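Local coordinates for replication initiator A family protein (Staphylococcus aureus CA-347, PDB 4PT7) that probably initiates replication of staphylococcal multiresistance plasmids by assembling on the plasmid replication origin through its winged-helix type N-terminal domain, at residues Asn61-Tyr66 with Ile107-Lys112; Pro20-Thr25 with Met111-Thr116. All coordinates share one frame; numbering follows the deposited sequence.

Both contacts end on one continuous run of chain, the strand 107-110 and the extended segment that carries it to the helix 117-126. Contact 1 lies where this run begins: the loop segment 61-66, between helices 34-52 and 68-74, makes a beta bridge to strand 107-110, which pairs with strand 95-98 on its other edge. About 18 Å away, centre to centre, contact 2 joins 111-116 to the short helix 22-25 near the start of the fold. Met111 and Lys112 are common to the two, and Tyr40 of helix 34-52 approaches both. A late part of the chain is thus tied to two earlier ones, and contact 2 adjoins a second subunit.

Contact 1: Asn61-Tyr66 with Ile107-Lys112; sequences NIYFVY and ILYLMK
Tyr63 and Tyr109 carry one side of this contact, and the side chain of Tyr63 can be followed outward from its root. Tyr63 CB lies over one face of the Tyr109 ring, 3.7 Å from the centroid and 19° off the ring normal, a CH-pi contact. From CG on, the ring swings alongside: with CG between the backbone N and the carbonyl carbon (chi1 61°), it runs beside Tyr109, pointing the same way, and presents its edge to that ring's face in an offset edge-to-face pair with the planes at 61°. On one flank Tyr63 CD2 lies 3.8 Å from Tyr109 OH; on the other, its CD1 meets Ile107 CG2 at 4.1 Å. The hydroxyl end leads away from the strand, so it is the carbon atoms of the ring that pack; at the ring's edge, in its plane, lies Val65 CG2. Alongside, Phe64 and Leu108 form a single antiparallel hydrogen-bonded bridge, with Phe64 N to Leu108 O at 2.7 Å and Leu108 N to Phe64 O at 3.0 Å. The loop thus adds one beta bridge to strand 107-110, whose other neighbour is strand 95-98, as in the wing of a winged-helix domain. Phe64, wholly apolar, suits its buried place: its CB meets Leu108 CB, and Phe64 CE1 reaches Leu110 CB at 4.1 Å, against helix 34-52, where Phe64 touches Arg46 and Ser50. Beyond the bridge water takes over the pairing. Ile62 O accepts from two water molecules; one accepts from Leu110 N, while the other donates to Leu110 O at 2.8 Å.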
loop_
_atom_site.group_PDB
_atom_site.type_symbol
_atom_site.label_atom_id
_atom_site.label_comp_id
_atom_site.label_asym_id
_atom_site.label_seq_id
_atom_site.Cartn_x
_atom_site.Cartn_y
_atom_site.Cartn_z
ATOM N N ASN B 61 21.905 -21.100 9.527
ATOM C CA ASN B 61 21.346 -19.866 8.984
ATOM C C ASN B 61 19.824 -19.836 9.101
ATOM O O ASN B 61 19.152 -20.816 8.764
ATOM C CB ASN B 61 21.757 -19.692 7.522
ATOM C CG ASN B 61 23.262 -19.640 7.346
ATOM O OD1 ASN B 61 23.978 -19.056 8.163
ATOM N ND2 ASN B 61 23.751 -20.239 6.264
ATOM N N ILE B 62 19.292 -18.706 9.573
ATOM C CA ILE B 62 17.854 -18.525 9.747
ATOM C C ILE B 62 17.214 -18.029 8.450
ATOM O O ILE B 62 17.700 -17.079 7.833
ATOM C CB ILE B 62 17.559 -17.514 10.880
ATOM C CG1 ILE B 62 18.323 -17.918 12.149
ATOM C CG2 ILE B 62 16.065 -17.489 11.184
ATOM C CD1 ILE B 62 18.333 -16.852 13.242
ATOM N N TYR B 63 16.111 -18.656 8.051
ATOM C CA TYR B 63 15.432 -18.284 6.814
ATOM C C TYR B 63 13.914 -18.209 6.966
ATOM O O TYR B 63 13.362 -18.515 8.022
ATOM C CB TYR B 63 15.803 -19.281 5.706
ATOM C CG TYR B 63 15.402 -20.714 6.006
ATOM C CD1 TYR B 63 14.089 -21.147 5.819
ATOM C CD2 TYR B 63 16.328 -21.631 6.514
ATOM C CE1 TYR B 63 13.705 -22.450 6.126
ATOM C CE2 TYR B 63 15.952 -22.940 6.829
ATOM C CZ TYR B 63 14.638 -23.341 6.631
ATOM O OH TYR B 63 14.252 -24.628 6.948
ATOM N N PHE B 64 13.248 -17.780 5.898
ATOM C CA PHE B 64 11.793 -17.661 5.879
ATOM C C PHE B 64 11.207 -18.569 4.806
ATOM O O PHE B 64 11.805 -18.750 3.737
ATOM C CB PHE B 64 11.363 -16.223 5.579
ATOM C CG PHE B 64 11.773 -15.239 6.623
ATOM C CD1 PHE B 64 12.646 -14.200 6.313
ATOM C CD2 PHE B 64 11.270 -15.335 7.916
ATOM C CE1 PHE B 64 13.013 -13.267 7.284
ATOM C CE2 PHE B 64 11.631 -14.406 8.891
ATOM C CZ PHE B 64 12.503 -13.372 8.574
ATOM N N VAL B 65 10.036 -19.128 5.106
ATOM C CA VAL B 65 9.327 -20.008 4.187
ATOM C C VAL B 65 7.902 -19.480 4.081
ATOM O O VAL B 65 6.947 -20.248 4.023
ATOM C CB VAL B 65 9.251 -21.455 4.722
ATOM C CG1 VAL B 65 8.863 -22.395 3.601
ATOM C CG2 VAL B 65 10.567 -21.861 5.334
ATOM N N TYR B 66 7.763 -18.161 4.075
ATOM C CA TYR B 66 6.443 -17.548 4.002
ATOM C C TYR B 66 5.953 -17.394 2.560
ATOM O O TYR B 66 6.731 -17.083 1.650
ATOM C CB TYR B 66 6.470 -16.178 4.685
ATOM C CG TYR B 66 6.577 -16.213 6.200
ATOM C CD1 TYR B 66 7.597 -15.525 6.861
ATOM C CD2 TYR B 66 5.624 -16.868 6.972
ATOM C CE1 TYR B 66 7.658 -15.481 8.247
ATOM C CE2 TYR B 66 5.676 -16.829 8.372
ATOM C CZ TYR B 66 6.697 -16.130 8.997
ATOM O OH TYR B 66 6.749 -16.069 10.370
ATOM N N ILE B 107 12.319 -19.596 -0.667
ATOM C CA ILE B 107 13.105 -19.529 0.553
ATOM C C ILE B 107 13.782 -18.166 0.593
ATOM O O ILE B 107 14.530 -17.822 -0.319
ATOM C CB ILE B 107 14.203 -20.609 0.578
ATOM C CG1 ILE B 107 13.581 -21.990 0.385
ATOM C CG2 ILE B 107 14.947 -20.563 1.902
ATOM C CD1 ILE B 107 12.559 -22.334 1.440
ATOM N N LEU B 108 13.502 -17.391 1.637
ATOM C CA LEU B 108 14.100 -16.065 1.794
ATOM C C LEU B 108 15.076 -16.029 2.969
ATOM O O LEU B 108 14.752 -16.465 4.081
ATOM C CB LEU B 108 13.022 -14.992 2.015
ATOM C CG LEU B 108 12.294 -14.402 0.801
ATOM C CD1 LEU B 108 11.576 -15.504 0.054
ATOM C CD2 LEU B 108 11.296 -13.338 1.261
ATOM N N TYR B 109 16.270 -15.508 2.709
ATOM C CA TYR B 109 17.298 -15.374 3.735
ATOM C C TYR B 109 17.558 -13.894 3.948
ATOM O O TYR B 109 18.042 -13.208 3.040
ATOM C CB TYR B 109 18.623 -16.015 3.309
ATOM C CG TYR B 109 18.689 -17.514 3.438
ATOM C CD1 TYR B 109 18.386 -18.337 2.360
ATOM C CD2 TYR B 109 19.085 -18.111 4.637
ATOM C CE1 TYR B 109 18.474 -19.726 2.468
ATOM C CE2 TYR B 109 19.177 -19.493 4.757
ATOM C CZ TYR B 109 18.871 -20.294 3.669
ATOM O OH TYR B 109 18.951 -21.663 3.780
ATOM N N LEU B 110 17.230 -13.396 5.135
ATOM C CA LEU B 110 17.488 -11.996 5.441
ATOM C C LEU B 110 18.987 -11.968 5.729
ATOM O O LEU B 110 19.520 -12.924 6.294
ATOM C CB LEU B 110 16.727 -11.567 6.692
ATOM C CG LEU B 110 16.009 -10.216 6.665
ATOM C CD1 LEU B 110 16.067 -9.599 8.058
ATOM C CD2 LEU B 110 16.638 -9.291 5.657
ATOM N N MET B 111 19.658 -10.885 5.347
ATOM C CA MET B 111 21.094 -10.753 5.557
ATOM C C MET B 111 21.444 -9.503 6.366
ATOM O O MET B 111 20.729 -8.505 6.336
ATOM C CB MET B 111 21.802 -10.678 4.207
ATOM C CG MET B 111 21.426 -11.789 3.248
ATOM S SD MET B 111 21.911 -13.409 3.832
ATOM C CE MET B 111 23.661 -13.326 3.467
ATOM N N LYS B 112 22.557 -9.566 7.087
ATOM C CA LYS B 112 23.024 -8.437 7.880
ATOM C C LYS B 112 23.678 -7.434 6.940
ATOM O O LYS B 112 24.252 -7.808 5.921
ATOM C CB LYS B 112 24.016 -8.920 8.957
ATOM C CG LYS B 112 23.315 -9.755 10.038
ATOM C CD LYS B 112 24.236 -10.737 10.755
ATOM C CE LYS B 112 25.255 -10.057 11.640
ATOM N NZ LYS B 112 26.101 -11.077 12.335
HETATM O O HOH W 1 16.009 -15.007 7.195
HETATM O O HOH W 2 19.823 -15.443 7.383
#

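Contact 2: Pro20-Thr25 with Met111-Thr116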
loop_
_atom_site.group_PDB
_atom_site.type_symbol
_atom_site.label_atom_id
_atom_site.label_comp_id
_atom_site.label_asym_id
_atom_site.label_seq_id
_atom_site.Cartn_x
_atom_site.Cartn_y
_atom_site.Cartn_z
ATOM N N PRO B 20 18.697 -0.630 10.926
ATOM C CA PRO B 20 20.132 -0.355 11.024
ATOM C C PRO B 20 20.430 1.099 10.657
ATOM O O PRO B 20 19.970 1.589 9.621
ATOM C CB PRO B 20 20.739 -1.330 10.017
ATOM C CG PRO B 20 19.820 -2.497 10.096
ATOM C CD PRO B 20 18.450 -1.850 10.135
ATOM N N LYS B 21 21.199 1.779 11.503
ATOM C CA LYS B 21 21.566 3.173 11.266
ATOM C C LYS B 21 22.352 3.325 9.969
ATOM O O LYS B 21 22.284 4.360 9.304
ATOM C CB LYS B 21 22.400 3.719 12.434
ATOM C CG LYS B 21 21.611 3.965 13.723
ATOM C CD LYS B 21 22.401 4.871 14.680
ATOM C CE LYS B 21 21.624 5.129 15.952
ATOM N NZ LYS B 21 22.366 6.031 16.895
ATOM N N VAL B 22 23.096 2.287 9.612
ATOM C CA VAL B 22 23.882 2.318 8.390
ATOM C C VAL B 22 22.975 2.573 7.171
ATOM O O VAL B 22 23.444 3.039 6.137
ATOM C CB VAL B 22 24.683 0.991 8.227
ATOM C CG1 VAL B 22 23.735 -0.173 8.036
ATOM C CG2 VAL B 22 25.669 1.098 7.076
ATOM N N PHE B 23 21.676 2.294 7.294
ATOM C CA PHE B 23 20.753 2.525 6.176
ATOM C C PHE B 23 20.530 4.019 5.953
ATOM O O PHE B 23 19.944 4.420 4.948
ATOM C CB PHE B 23 19.376 1.850 6.415
ATOM C CG PHE B 23 19.392 0.342 6.288
ATOM C CD1 PHE B 23 20.561 -0.329 5.948
ATOM C CD2 PHE B 23 18.238 -0.402 6.516
ATOM C CE1 PHE B 23 20.581 -1.728 5.839
ATOM C CE2 PHE B 23 18.243 -1.794 6.409
ATOM C CZ PHE B 23 19.415 -2.460 6.071
ATOM N N PHE B 24 20.988 4.845 6.886
ATOM C CA PHE B 24 20.797 6.283 6.745
ATOM C C PHE B 24 22.113 7.048 6.650
ATOM O O PHE B 24 22.121 8.265 6.513
ATOM C CB PHE B 24 19.981 6.839 7.916
ATOM C CG PHE B 24 18.651 6.171 8.108
ATOM C CD1 PHE B 24 18.536 5.036 8.903
ATOM C CD2 PHE B 24 17.503 6.691 7.516
ATOM C CE1 PHE B 24 17.291 4.427 9.110
ATOM C CE2 PHE B 24 16.257 6.092 7.714
ATOM C CZ PHE B 24 16.152 4.958 8.516
ATOM N N THR B 25 23.226 6.332 6.721
ATOM C CA THR B 25 24.537 6.967 6.635
ATOM C C THR B 25 25.286 6.467 5.410
ATOM O O THR B 25 25.788 7.270 4.618
ATOM C CB THR B 25 25.389 6.681 7.896
ATOM O OG1 THR B 25 25.564 5.267 8.052
ATOM C CG2 THR B 25 24.701 7.241 9.140
ATOM N N MET B 111 19.658 -10.885 5.347
ATOM C CA MET B 111 21.094 -10.753 5.557
ATOM C C MET B 111 21.444 -9.503 6.366
ATOM O O MET B 111 20.729 -8.505 6.336
ATOM C CB MET B 111 21.802 -10.678 4.207
ATOM C CG MET B 111 21.426 -11.789 3.248
ATOM S SD MET B 111 21.911 -13.409 3.832
ATOM C CE MET B 111 23.661 -13.326 3.467
ATOM N N LYS B 112 22.557 -9.566 7.087
ATOM C CA LYS B 112 23.024 -8.437 7.880
ATOM C C LYS B 112 23.678 -7.434 6.940
ATOM O O LYS B 112 24.252 -7.808 5.921
ATOM C CB LYS B 112 24.016 -8.920 8.957
ATOM C CG LYS B 112 23.315 -9.755 10.038
ATOM C CD LYS B 112 24.236 -10.737 10.755
ATOM C CE LYS B 112 25.255 -10.057 11.640
ATOM N NZ LYS B 112 26.101 -11.077 12.335
ATOM N N PRO B 113 23.566 -6.135 7.254
ATOM C CA PRO B 113 24.154 -5.090 6.424
ATOM C C PRO B 113 25.673 -5.062 6.495
ATOM O O PRO B 113 26.286 -5.737 7.322
ATOM C CB PRO B 113 23.535 -3.823 6.987
ATOM C CG PRO B 113 23.369 -4.154 8.436
ATOM C CD PRO B 113 22.796 -5.544 8.360
ATOM N N ILE B 114 26.261 -4.276 5.604
ATOM C CA ILE B 114 27.700 -4.104 5.519
ATOM C C ILE B 114 28.036 -2.759 6.146
ATOM O O ILE B 114 27.276 -1.796 6.015
ATOM C CB ILE B 114 28.175 -4.090 4.042
ATOM C CG1 ILE B 114 27.935 -5.456 3.399
ATOM C CG2 ILE B 114 29.648 -3.720 3.964
ATOM C CD1 ILE B 114 28.674 -6.594 4.082
ATOM N N VAL B 115 29.170 -2.692 6.831
ATOM C CA VAL B 115 29.596 -1.448 7.455
ATOM C C VAL B 115 31.032 -1.146 7.041
ATOM O O VAL B 115 31.916 -1.988 7.186
ATOM C CB VAL B 115 29.530 -1.541 8.994
ATOM C CG1 VAL B 115 29.844 -0.192 9.605
ATOM C CG2 VAL B 115 28.148 -2.003 9.425
ATOM N N THR B 116 31.258 0.053 6.515
ATOM C CA THR B 116 32.599 0.456 6.087
ATOM C C THR B 116 33.141 1.513 7.048
ATOM O O THR B 116 32.408 2.013 7.914
ATOM C CB THR B 116 32.591 1.086 4.679
ATOM O OG1 THR B 116 31.949 2.367 4.740
ATOM C CG2 THR B 116 31.848 0.195 3.687
#
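Apolar packing, with no hydrogen bond across it, joins Pro113 to the short, weakly bonded helix 22-25, in the buried region where the extended segment 111-116 passes from strand 107-110 to helix 117-126. Pro113 is the residue on which the contact turns, touched by three residues. Val22 CG1 meets Pro113 CB at 3.8 Å and also lies near Pro113 CG. Phe23 CE1 approaches Pro113 CB too, likewise at 3.8 Å, its side chain crossing the proline at about a right angle. Pro20 CB comes to Pro113 CG at 4.2 Å. The two branches of Val22 divide the work: CG1 is set between the backbone N and the carbonyl carbon (chi1 65°), which turns it to the proline ring, while Val22 CG2, anti to the N, lies 3.5 Å from Ile114 O. A branched valine can therefore touch ring and backbone together. Pro20 also covers one face of the Phe23 ring, its CB 4.1 Å above the plane and over the centre. The turn is closed by a backbone hydrogen bond from Phe23 N to Pro20 O (3.0 Å). Tyr29 and Tyr40 pack on Pro113 and each meet Phe23 edge-to-face, and Tyr29 OH is hydrogen-bonded to Ile114 N. Pro20 pairs in an antiparallel ladder with a strand of the second subunit, which places the contact beside the subunit interface. Proline has no N-H to bury here, and its rigid ring offers a compact apolar surface; cohesion across the two segments probably rests on shape and exclusion of water rather than on directed bonds.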